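Local coordinates for aspartate aminotransferase (Rhodobacter sphaeroides, PDB 3NRA), which probably catalyses the pyridoxal-phosphate-dependent transfer of an amino group from L-aspartate to 2-oxoglutarate, giving oxaloacetate and L-glutamate, at residues 77-91 with 98-110. Sequence-based numbering, arbitrary orientation. Where two conformers were deposited one is given.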
ATOM      1  N   TYR B  77      11.676  -4.621   4.279  1.00 16.85           N
ATOM      2  CA  TYR B  77      10.313  -4.019   4.350  1.00 16.98           C
ATOM      3  C   TYR B  77      10.352  -2.498   4.490  1.00 16.66           C
ATOM      4  O   TYR B  77       9.564  -1.804   3.868  1.00 16.52           O
ATOM      5  CB  TYR B  77       9.475  -4.606   5.509  1.00 16.75           C
ATOM      6  CG  TYR B  77       9.286  -6.107   5.487  1.00 17.04           C
ATOM      7  CD1 TYR B  77       8.836  -6.760   4.356  1.00 18.87           C
ATOM      8  CD2 TYR B  77       9.542  -6.878   6.633  1.00 20.41           C
ATOM      9  CE1 TYR B  77       8.652  -8.139   4.341  1.00 20.93           C
ATOM     10  CE2 TYR B  77       9.376  -8.263   6.624  1.00 22.28           C
ATOM     11  CZ  TYR B  77       8.923  -8.883   5.483  1.00 23.96           C
ATOM     12  OH  TYR B  77       8.764 -10.258   5.462  1.00 26.04           O
ATOM     13  N   ARG B  78      11.293  -1.988   5.274  1.00 17.33           N
ATOM     14  CA  ARG B  78      11.472  -0.510   5.422  1.00 18.42           C
ATOM     15  C   ARG B  78      12.105   0.212   4.206  1.00 17.57           C
ATOM     16  O   ARG B  78      12.166   1.441   4.182  1.00 17.83           O
ATOM     17  CB  ARG B  78      12.271  -0.192   6.684  1.00 19.54           C
ATOM     18  CG  ARG B  78      13.719  -0.562   6.646  1.00 23.37           C
ATOM     19  CD  ARG B  78      14.367  -0.414   8.022  1.00 29.62           C
ATOM     20  NE  ARG B  78      13.892  -1.409   8.981  1.00 34.76           N
ATOM     21  CZ  ARG B  78      14.456  -1.655  10.170  1.00 40.59           C
ATOM     22  NH1 ARG B  78      15.535  -0.962  10.590  1.00 42.19           N
ATOM     23  NH2 ARG B  78      13.944  -2.611  10.952  1.00 41.25           N
ATOM     24  N   GLY B  79      12.610  -0.557   3.245  1.00 16.23           N
ATOM     25  CA  GLY B  79      13.080  -0.019   1.972  1.00 15.89           C
ATOM     26  C   GLY B  79      14.515  -0.405   1.733  1.00 15.66           C
ATOM     27  O   GLY B  79      15.248  -0.677   2.672  1.00 15.03           O
ATOM     28  N   ASP B  80      14.911  -0.402   0.468  1.00 16.68           N
ATOM     29  CA  ASP B  80      16.285  -0.696   0.055  1.00 17.32           C
ATOM     30  C   ASP B  80      17.331   0.092   0.901  1.00 17.69           C
ATOM     31  O   ASP B  80      17.248   1.315   1.038  1.00 17.53           O
ATOM     32  CB  ASP B  80      16.455  -0.413  -1.449  1.00 18.11           C
ATOM     33  CG  ASP B  80      17.889  -0.689  -1.946  1.00 22.12           C
ATOM     34  OD1 ASP B  80      18.810   0.128  -1.662  1.00 24.85           O
ATOM     35  OD2 ASP B  80      18.096  -1.711  -2.601  1.00 30.96           O
ATOM     36  N   LEU B  81      18.268  -0.635   1.494  1.00 18.34           N
ATOM     37  CA  LEU B  81      19.273  -0.045   2.386  1.00 19.03           C
ATOM     38  C   LEU B  81      20.164   0.975   1.668  1.00 17.39           C
ATOM     39  O   LEU B  81      20.348   2.074   2.141  1.00 17.02           O
ATOM     40  CB  LEU B  81      20.147  -1.143   2.991  1.00 19.23           C
ATOM     41  CG  LEU B  81      21.170  -0.724   4.074  1.00 22.69           C
ATOM     42  CD1 LEU B  81      20.476  -0.099   5.298  1.00 22.46           C
ATOM     43  CD2 LEU B  81      22.031  -1.956   4.487  1.00 24.25           C
ATOM     44  N   GLY B  82      20.705   0.597   0.521  1.00 17.16           N
ATOM     45  CA  GLY B  82      21.536   1.517  -0.274  1.00 15.80           C
ATOM     46  C   GLY B  82      20.832   2.845  -0.597  1.00 15.43           C
ATOM     47  O   GLY B  82      21.446   3.906  -0.532  1.00 15.72           O
ATOM     48  N   ILE B  83      19.530   2.788  -0.876  1.00 14.54           N
ATOM     49  CA  ILE B  83      18.767   3.977  -1.242  1.00 13.67           C
ATOM     50  C   ILE B  83      18.474   4.809   0.015  1.00 14.12           C
ATOM     51  O   ILE B  83      18.597   6.036   0.010  1.00 13.06           O
ATOM     52  CB  ILE B  83      17.475   3.595  -2.037  1.00 13.56           C
ATOM     53  CG1 ILE B  83      17.874   2.933  -3.368  1.00 13.96           C
ATOM     54  CG2 ILE B  83      16.615   4.836  -2.334  1.00 10.97           C
ATOM     55  CD1 ILE B  83      16.750   2.288  -4.093  1.00 15.48           C
ATOM     56  N   ARG B  84      18.167   4.146   1.114  1.00 14.62           N
ATOM     57  CA  ARG B  84      18.035   4.872   2.377  1.00 15.09           C
ATOM     58  C   ARG B  84      19.323   5.620   2.779  1.00 15.68           C
ATOM     59  O   ARG B  84      19.267   6.797   3.149  1.00 14.80           O
ATOM     60  CB  ARG B  84      17.592   3.947   3.481  1.00 15.22           C
ATOM     61  CG  ARG B  84      16.122   3.711   3.466  1.00 14.55           C
ATOM     62  CD  ARG B  84      15.694   2.958   4.662  1.00 16.86           C
ATOM     63  NE  ARG B  84      16.037   1.547   4.547  1.00 19.48           N
ATOM     64  CZ  ARG B  84      16.649   0.791   5.477  1.00 21.87           C
ATOM     65  NH1 ARG B  84      17.040   1.283   6.666  1.00 22.72           N
ATOM     66  NH2 ARG B  84      16.850  -0.497   5.214  1.00 19.76           N
ATOM     67  N   ASP B  85      20.471   4.955   2.640  1.00 16.72           N
ATOM     68  CA  ASP B  85      21.761   5.583   2.881  1.00 17.74           C
ATOM     69  C   ASP B  85      22.059   6.776   1.949  1.00 18.08           C
ATOM     70  O   ASP B  85      22.685   7.732   2.370  1.00 17.51           O
ATOM     71  CB  ASP B  85      22.895   4.546   2.775  1.00 18.44           C
ATOM     72  CG  ASP B  85      22.920   3.564   3.951  1.00 20.07           C
ATOM     73  OD1 ASP B  85      22.310   3.860   5.020  1.00 21.21           O
ATOM     74  OD2 ASP B  85      23.573   2.502   3.807  1.00 19.55           O
ATOM     75  N   LEU B  86      21.643   6.690   0.691  1.00 18.98           N
ATOM     76  CA  LEU B  86      21.755   7.829  -0.242  1.00 19.99           C
ATOM     77  C   LEU B  86      20.814   8.964   0.186  1.00 19.28           C
ATOM     78  O   LEU B  86      21.175  10.126   0.114  1.00 18.99           O
ATOM     79  CB  LEU B  86      21.406   7.433  -1.678  1.00 20.45           C
ATOM     80  CG  LEU B  86      22.497   7.097  -2.686  1.00 25.01           C
ATOM     81  CD1 LEU B  86      21.814   6.673  -4.007  1.00 27.49           C
ATOM     82  CD2 LEU B  86      23.502   8.281  -2.939  1.00 25.43           C
ATOM     83  N   LEU B  87      19.599   8.623   0.591  1.00 18.61           N
ATOM     84  CA  LEU B  87      18.561   9.644   0.795  1.00 17.95           C
ATOM     85  C   LEU B  87      18.735  10.443   2.085  1.00 17.62           C
ATOM     86  O   LEU B  87      18.471  11.648   2.108  1.00 17.25           O
ATOM     87  CB  LEU B  87      17.178   9.025   0.764  1.00 18.13           C
ATOM     88  CG  LEU B  87      16.560   8.645  -0.584  1.00 17.70           C
ATOM     89  CD1 LEU B  87      15.086   8.150  -0.313  1.00 17.79           C
ATOM     90  CD2 LEU B  87      16.560   9.778  -1.572  1.00 17.98           C
ATOM     91  N   ALA B  88      19.194   9.782   3.148  1.00 17.52           N
ATOM     92  CA  ALA B  88      19.223  10.388   4.490  1.00 16.61           C
ATOM     93  C   ALA B  88      19.995  11.723   4.526  1.00 16.74           C
ATOM     94  O   ALA B  88      19.488  12.719   5.086  1.00 15.61           O
ATOM     95  CB  ALA B  88      19.807   9.373   5.530  1.00 16.35           C
ATOM     96  N   PRO B  89      21.218  11.766   3.910  1.00 16.40           N
ATOM     97  CA  PRO B  89      21.951  13.050   3.826  1.00 16.37           C
ATOM     98  C   PRO B  89      21.195  14.115   3.041  1.00 16.10           C
ATOM     99  O   PRO B  89      21.203  15.282   3.424  1.00 16.28           O
ATOM    100  CB  PRO B  89      23.266  12.673   3.114  1.00 16.80           C
ATOM    101  CG  PRO B  89      23.434  11.216   3.356  1.00 17.18           C
ATOM    102  CD  PRO B  89      22.036  10.639   3.427  1.00 16.33           C
ATOM    103  N   ARG B  90      20.491  13.708   1.990  1.00 16.27           N
ATOM    104  CA  ARG B  90      19.730  14.656   1.166  1.00 16.12           C
ATOM    105  C   ARG B  90      18.541  15.230   1.934  1.00 15.47           C
ATOM    106  O   ARG B  90      18.312  16.451   1.931  1.00 15.47           O
ATOM    107  CB  ARG B  90      19.269  13.992  -0.121  1.00 16.58           C
ATOM    108  CG  ARG B  90      20.427  13.391  -0.926  1.00 17.70           C
ATOM    109  CD  ARG B  90      20.023  12.898  -2.250  1.00 17.41           C
ATOM    110  NE  ARG B  90      21.162  12.263  -2.929  1.00 19.69           N
ATOM    111  CZ  ARG B  90      21.083  11.507  -4.031  1.00 19.20           C
ATOM    112  NH1 ARG B  90      19.903  11.229  -4.617  1.00 21.60           N
ATOM    113  NH2 ARG B  90      22.181  10.971  -4.518  1.00 20.06           N
ATOM    114  N   LEU B  91      17.814  14.353   2.608  1.00 14.81           N
ATOM    115  CA  LEU B  91      16.691  14.747   3.439  1.00 14.82           C
ATOM    116  C   LEU B  91      17.141  15.519   4.683  1.00 15.13           C
ATOM    117  O   LEU B  91      16.419  16.393   5.152  1.00 14.98           O
ATOM    118  CB  LEU B  91      15.879  13.510   3.854  1.00 14.39           C
ATOM    119  CG  LEU B  91      15.131  12.788   2.738  1.00 13.58           C
ATOM    120  CD1 LEU B  91      14.597  11.407   3.221  1.00 11.41           C
ATOM    121  CD2 LEU B  91      13.961  13.657   2.170  1.00 11.77           C
ATOM    122  N   PRO B  98      19.399  16.201  11.406  1.00 17.37           N
ATOM    123  CA  PRO B  98      19.853  14.844  11.113  1.00 18.03           C
ATOM    124  C   PRO B  98      18.739  13.865  10.719  1.00 16.99           C
ATOM    125  O   PRO B  98      17.603  13.992  11.185  1.00 17.25           O
ATOM    126  CB  PRO B  98      20.499  14.398  12.451  1.00 18.50           C
ATOM    127  CG  PRO B  98      20.992  15.599  13.017  1.00 18.74           C
ATOM    128  CD  PRO B  98      19.963  16.667  12.683  1.00 18.11           C
ATOM    129  N   VAL B  99      19.085  12.926   9.845  1.00 16.35           N
ATOM    130  CA  VAL B  99      18.216  11.844   9.453  1.00 15.88           C
ATOM    131  C   VAL B  99      19.011  10.541   9.599  1.00 16.46           C
ATOM    132  O   VAL B  99      20.171  10.447   9.153  1.00 16.76           O
ATOM    133  CB  VAL B  99      17.719  12.018   7.971  1.00 15.50           C
ATOM    134  CG1 VAL B  99      16.950  10.822   7.532  1.00 13.81           C
ATOM    135  CG2 VAL B  99      16.839  13.276   7.848  1.00 15.24           C
ATOM    136  N   ASP B 100      18.393   9.562  10.230  1.00 18.29           N
ATOM    137  CA  ASP B 100      19.005   8.280  10.487  1.00 19.84           C
ATOM    138  C   ASP B 100      18.528   7.251   9.435  1.00 18.83           C
ATOM    139  O   ASP B 100      17.412   6.751   9.524  1.00 18.71           O
ATOM    140  CB  ASP B 100      18.616   7.848  11.901  1.00 20.96           C
ATOM    141  CG  ASP B 100      19.154   6.475  12.282  1.00 24.65           C
ATOM    142  OD1 ASP B 100      19.777   5.789  11.447  1.00 27.38           O
ATOM    143  OD2 ASP B 100      18.921   6.082  13.442  1.00 30.72           O
ATOM    144  N   ALA B 101      19.389   6.931   8.463  1.00 17.89           N
ATOM    145  CA  ALA B 101      19.052   5.947   7.395  1.00 18.42           C
ATOM    146  C   ALA B 101      18.615   4.565   7.914  1.00 18.56           C
ATOM    147  O   ALA B 101      17.725   3.925   7.328  1.00 18.48           O
ATOM    148  CB  ALA B 101      20.242   5.761   6.443  1.00 18.22           C
ATOM    149  N   ARG B 102      19.254   4.120   8.994  1.00 18.79           N
ATOM    150  CA  ARG B 102      19.111   2.746   9.423  0.55 19.25           C
ATOM    151  C   ARG B 102      17.819   2.535  10.213  1.00 18.83           C
ATOM    152  O   ARG B 102      17.041   1.670   9.872  1.00 18.70           O
ATOM    153  CB  ARG B 102      20.361   2.297  10.217  0.55 19.74           C
ATOM    154  CG  ARG B 102      21.702   2.390   9.404  0.55 21.26           C
ATOM    155  CD  ARG B 102      21.515   1.933   7.935  0.55 20.32           C
ATOM    156  NE  ARG B 102      22.740   1.859   7.142  0.55 21.07           N
ATOM    157  CZ  ARG B 102      23.643   0.868   7.193  0.55 21.53           C
ATOM    158  NH1 ARG B 102      23.552  -0.106   8.108  0.55 21.37           N
ATOM    159  NH2 ARG B 102      24.679   0.882   6.340  0.55 20.05           N
ATOM    160  N   ASP B 103      17.589   3.354  11.239  1.00 18.92           N
ATOM    161  CA  ASP B 103      16.433   3.177  12.124  1.00 19.19           C
ATOM    162  C   ASP B 103      15.412   4.324  12.106  1.00 18.02           C
ATOM    163  O   ASP B 103      14.372   4.227  12.767  1.00 17.62           O
ATOM    164  CB  ASP B 103      16.916   2.955  13.559  1.00 20.89           C
ATOM    165  CG  ASP B 103      17.916   1.808  13.671  1.00 23.44           C
ATOM    166  OD1 ASP B 103      17.728   0.791  12.979  1.00 29.67           O
ATOM    167  OD2 ASP B 103      18.876   1.924  14.457  1.00 26.00           O
ATOM    168  N   GLY B 104      15.692   5.400  11.373  1.00 16.56           N
ATOM    169  CA  GLY B 104      14.808   6.563  11.381  1.00 15.51           C
ATOM    170  C   GLY B 104      14.255   6.973  10.029  1.00 14.80           C
ATOM    171  O   GLY B 104      13.915   8.138   9.841  1.00 14.68           O
ATOM    172  N   LEU B 105      14.199   6.031   9.075  1.00 14.41           N
ATOM    173  CA  LEU B 105      13.823   6.344   7.679  1.00 14.50           C
ATOM    174  C   LEU B 105      13.160   5.133   7.040  1.00 14.45           C
ATOM    175  O   LEU B 105      13.736   4.083   6.999  1.00 14.64           O
ATOM    176  CB  LEU B 105      15.029   6.764   6.855  1.00 14.42           C
ATOM    177  CG  LEU B 105      14.774   7.083   5.371  1.00 14.83           C
ATOM    178  CD1 LEU B 105      13.685   8.210   5.168  1.00 11.20           C
ATOM    179  CD2 LEU B 105      16.067   7.469   4.701  1.00 13.05           C
ATOM    180  N   ILE B 106      11.926   5.312   6.576  1.00 14.02           N
ATOM    181  CA  ILE B 106      11.170   4.256   5.918  1.00 13.98           C
ATOM    182  C   ILE B 106      10.749   4.760   4.558  1.00 13.41           C
ATOM    183  O   ILE B 106      10.409   5.951   4.422  1.00 12.76           O
ATOM    184  CB  ILE B 106       9.918   3.834   6.756  1.00 13.71           C
ATOM    185  CG1 ILE B 106       9.229   2.635   6.130  1.00 14.82           C
ATOM    186  CG2 ILE B 106       8.939   4.996   6.912  1.00 14.48           C
ATOM    187  CD1 ILE B 106       8.092   1.983   7.051  1.00 14.71           C
ATOM    188  N   ILE B 107      10.838   3.868   3.544  1.00 12.73           N
ATOM    189  CA  ILE B 107      10.289   4.109   2.226  1.00 12.31           C
ATOM    190  C   ILE B 107       8.944   3.398   2.069  1.00 12.66           C
ATOM    191  O   ILE B 107       8.838   2.203   2.350  1.00 13.32           O
ATOM    192  CB  ILE B 107      11.202   3.606   1.130  1.00 12.09           C
ATOM    193  CG1 ILE B 107      12.622   4.209   1.280  1.00 12.35           C
ATOM    194  CG2 ILE B 107      10.586   3.963  -0.261  1.00 10.79           C
ATOM    195  CD1 ILE B 107      13.648   3.702   0.208  1.00 11.07           C
ATOM    196  N   THR B 108       7.944   4.131   1.555  1.00 12.61           N
ATOM    197  CA  THR B 108       6.528   3.742   1.650  1.00 12.59           C
ATOM    198  C   THR B 108       5.827   3.852   0.276  1.00 13.17           C
ATOM    199  O   THR B 108       6.338   4.553  -0.643  1.00 12.75           O
ATOM    200  CB  THR B 108       5.758   4.673   2.609  1.00 12.24           C
ATOM    201  OG1 THR B 108       5.920   6.018   2.173  1.00 12.76           O
ATOM    202  CG2 THR B 108       6.256   4.542   4.063  1.00 10.79           C
ATOM    203  N   PRO B 109       4.641   3.191   0.132  1.00 13.13           N
ATOM    204  CA  PRO B 109       3.837   3.346  -1.089  1.00 13.73           C
ATOM    205  C   PRO B 109       3.144   4.722  -1.142  1.00 13.65           C
ATOM    206  O   PRO B 109       1.994   4.879  -0.683  1.00 12.82           O
ATOM    207  CB  PRO B 109       2.835   2.199  -1.014  1.00 13.91           C
ATOM    208  CG  PRO B 109       2.798   1.801   0.465  1.00 14.90           C
ATOM    209  CD  PRO B 109       4.128   2.115   1.016  1.00 13.69           C
ATOM    210  N   GLY B 110       3.867   5.706  -1.690  1.00 12.68           N
ATOM    211  CA  GLY B 110       3.407   7.080  -1.708  1.00 12.82           C
ATOM    212  C   GLY B 110       3.584   7.701  -0.338  1.00 13.04           C
ATOM    213  O   GLY B 110       3.899   7.001   0.658  1.00 12.02           O
TER
HETATM  214  O   HOH W   1       9.659  -0.259   1.374  1.00  8.77           O
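In the conformer given, Arg-102 lays one face of its guanidinium against Leu-81 CD1, which sits 3.5 Å above the plane toward the rim, and turns its edge to Asp-85. There it forms a side-on salt bridge, in which Arg-102 NE meets the syn lone pair of Asp-85 OD1 at 2.9 Å and NH2 reaches OD2, the two planes only 24° apart. The buried guanidinium of Arg-84 carries Arg-78 CG over the centre of one face, while at its edge NH1 donates to Ala-101 O at 2.8 Å. A bend at chi3 (-76°) turns the head back so that NE and NH2 both hold Gly-79 O, and NH2 also pairs with Glu-76. An alanine in place of Arg-84 would probably leave Ala-101 O and Gly-79 O without these donors and take a positive partner from Glu-76. Arg-78 gives NH1 edge-on to Arg-102 O (3.1 Å) and also makes a long, weaker salt bridge to Asp-103 OD1. In the large domain of this fold-type I PLP enzyme, the contact packs helix 81-95 and its following loop against 105-108, an edge strand, within this chain, of the central seven-stranded mixed sheet. Just before the helix, whose N-cap is Asp-80, Arg-78 O accepts a hydrogen bond from Ile-107 N (2.8 Å). Further along, Ala-88 CB packs against Ala-101 CB and Val-99 CG1, both at 3.8 Å; the side chains of Leu-91 and Leu-105 cross at about a right angle, touching through their CD1 methyls, and both meet Phe-266.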